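Local atomic coordinates of monopolin complex subunit CSM1 (Candida glabrata, PDB entry 6MJC), a protein that forms part of the monopolin complex and binds a Dsn1 peptide, consistent with a role in recruiting monopolin to the kinetochore. Residues A[63-68]-A[96-101]. Numbering follows the deposited sequence.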
loop_
_atom_site.group_PDB
_atom_site.type_symbol
_atom_site.label_atom_id
_atom_site.label_comp_id
_atom_site.label_asym_id
_atom_site.label_seq_id
_atom_site.Cartn_x
_atom_site.Cartn_y
_atom_site.Cartn_z
ATOM N N THR A 63 -4.448 4.875 14.517
ATOM C CA THR A 63 -4.436 3.965 13.374
ATOM C C THR A 63 -4.290 4.716 12.053
ATOM O O THR A 63 -5.022 5.676 11.791
ATOM C CB THR A 63 -5.711 3.124 13.287
ATOM O OG1 THR A 63 -5.596 2.240 12.165
ATOM C CG2 THR A 63 -6.914 4.012 13.068
ATOM N N GLU A 64 -3.400 4.228 11.193
ATOM C CA GLU A 64 -3.181 4.832 9.886
ATOM C C GLU A 64 -2.750 3.764 8.888
ATOM O O GLU A 64 -2.284 2.682 9.262
ATOM C CB GLU A 64 -2.099 5.939 9.970
ATOM C CG GLU A 64 -0.675 5.425 10.121
ATOM C CD GLU A 64 0.374 6.563 10.197
ATOM O OE1 GLU A 64 0.081 7.713 9.775
ATOM O OE2 GLU A 64 1.492 6.289 10.680
ATOM N N VAL A 65 -2.895 4.081 7.605
ATOM C CA VAL A 65 -2.365 3.231 6.548
ATOM C C VAL A 65 -1.099 3.853 5.965
ATOM O O VAL A 65 -1.051 5.049 5.643
ATOM C CB VAL A 65 -3.390 3.002 5.430
ATOM C CG1 VAL A 65 -2.809 2.036 4.405
ATOM C CG2 VAL A 65 -4.706 2.423 5.935
ATOM N N ILE A 66 -0.078 3.030 5.801
ATOM C CA ILE A 66 1.164 3.424 5.127
ATOM C C ILE A 66 1.189 2.726 3.764
ATOM O O ILE A 66 1.101 1.502 3.690
ATOM C CB ILE A 66 2.425 3.057 5.942
ATOM C CG1 ILE A 66 2.395 3.606 7.381
ATOM C CG2 ILE A 66 3.714 3.516 5.154
ATOM C CD1 ILE A 66 2.335 5.128 7.606
ATOM N N TYR A 67 1.459 3.490 2.701
ATOM C CA TYR A 67 1.554 2.978 1.336
ATOM C C TYR A 67 2.976 3.165 0.857
ATOM O O TYR A 67 3.500 4.269 0.919
ATOM C CB TYR A 67 0.603 3.714 0.371
ATOM C CG TYR A 67 0.946 3.615 -1.127
ATOM C CD1 TYR A 67 0.502 2.551 -1.902
ATOM C CD2 TYR A 67 1.639 4.614 -1.760
ATOM C CE1 TYR A 67 0.781 2.494 -3.255
ATOM C CE2 TYR A 67 1.922 4.547 -3.144
ATOM C CZ TYR A 67 1.527 3.463 -3.860
ATOM O OH TYR A 67 1.757 3.375 -5.209
ATOM N N VAL A 68 3.599 2.092 0.390
ATOM C CA VAL A 68 4.994 2.134 -0.061
ATOM C C VAL A 68 5.064 1.621 -1.495
ATOM O O VAL A 68 4.839 0.427 -1.748
ATOM C CB VAL A 68 5.895 1.265 0.827
ATOM C CG1 VAL A 68 7.402 1.426 0.388
ATOM C CG2 VAL A 68 5.762 1.591 2.261
ATOM N N PHE A 96 -2.260 7.665 5.170
ATOM C CA PHE A 96 -3.624 8.160 5.055
ATOM C C PHE A 96 -4.504 7.424 6.059
ATOM O O PHE A 96 -4.153 6.329 6.528
ATOM C CB PHE A 96 -4.165 8.055 3.595
ATOM C CG PHE A 96 -4.034 6.689 2.939
ATOM C CD1 PHE A 96 -4.998 5.718 3.146
ATOM C CD2 PHE A 96 -3.003 6.426 2.103
ATOM C CE1 PHE A 96 -4.884 4.451 2.529
ATOM C CE2 PHE A 96 -2.883 5.201 1.470
ATOM C CZ PHE A 96 -3.834 4.212 1.694
ATOM N N PRO A 97 -5.606 8.035 6.472
ATOM C CA PRO A 97 -6.510 7.374 7.422
ATOM C C PRO A 97 -7.238 6.197 6.788
ATOM O O PRO A 97 -7.368 6.082 5.562
ATOM C CB PRO A 97 -7.471 8.490 7.833
ATOM C CG PRO A 97 -7.489 9.395 6.654
ATOM C CD PRO A 97 -6.084 9.387 6.111
ATOM N N LEU A 98 -7.626 5.264 7.642
ATOM C CA LEU A 98 -8.303 4.066 7.182
ATOM C C LEU A 98 -9.547 4.419 6.383
ATOM O O LEU A 98 -9.914 3.715 5.438
ATOM C CB LEU A 98 -8.652 3.235 8.405
ATOM C CG LEU A 98 -8.704 1.736 8.272
ATOM C CD1 LEU A 98 -7.479 1.183 7.743
ATOM C CD2 LEU A 98 -8.962 1.200 9.689
ATOM N N ARG A 99 -10.226 5.505 6.759
ATOM C CA ARG A 99 -11.433 5.867 6.033
ATOM C C ARG A 99 -11.195 6.217 4.569
ATOM O O ARG A 99 -12.173 6.361 3.820
ATOM C CB ARG A 99 -12.131 7.056 6.702
ATOM C CG ARG A 99 -11.216 8.207 7.015
ATOM C CD ARG A 99 -11.965 9.419 7.552
ATOM N NE ARG A 99 -11.013 10.347 8.150
ATOM C CZ ARG A 99 -10.441 11.350 7.503
ATOM N NH1 ARG A 99 -10.737 11.575 6.228
ATOM N NH2 ARG A 99 -9.574 12.126 8.133
ATOM N N SER A 100 -9.955 6.468 4.174
ATOM C CA SER A 100 -9.576 6.698 2.772
ATOM C C SER A 100 -9.086 5.462 2.037
ATOM O O SER A 100 -8.658 5.572 0.880
ATOM C CB SER A 100 -8.496 7.786 2.703
ATOM O OG SER A 100 -9.083 9.033 3.082
ATOM N N LEU A 101 -9.104 4.289 2.665
ATOM C CA LEU A 101 -8.559 3.121 1.985
ATOM C C LEU A 101 -9.379 2.772 0.743
ATOM O O LEU A 101 -8.813 2.401 -0.301
ATOM C CB LEU A 101 -8.516 1.960 2.967
ATOM C CG LEU A 101 -7.915 0.661 2.442
ATOM C CD1 LEU A 101 -6.499 0.800 2.009
ATOM C CD2 LEU A 101 -8.020 -0.438 3.531
#
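Val65 and Phe96 form an antiparallel, hydrogen-bonded pair where strand 63-69 meets the short outermost strand 94-96. Val65 N donates to Phe96 O at 2.8 Å, nearly along the C=O axis. Phe96 N returns a bond to Val65 O at 2.9 Å, in the carbonyl plane but more bent (152° at the hydrogen). Both side chains lie on the same face of the sheet. Phe96 CG sits in the crowded position between its backbone N and carbonyl carbon (chi1 52°), which brings the ring back over Val65. Val65 CB lies over one ring face, a CH-pi contact 4.0 Å from the centroid. Val65 CG1, anti to its backbone N (chi1 -176°), touches Phe96 CZ at 3.6 Å. The other branch, Val65 CG2, meets Leu98 CD1 of the 3-10 turn at 3.5 Å, crossing at about a right angle. On the other side of the ring tip, Tyr67 CB meets Phe96 CE2 obliquely at 3.9 Å; its OH is hydrogen-bonded to Leu90 O. Phe104 of helix 101-113 also packs against the Phe96 ring, and an aromatic side chain of the bound peptide meets it edge-to-face. Two backbone bonds and apolar packing thus position Phe96, which probably helps shape the Dsn1 peptide site.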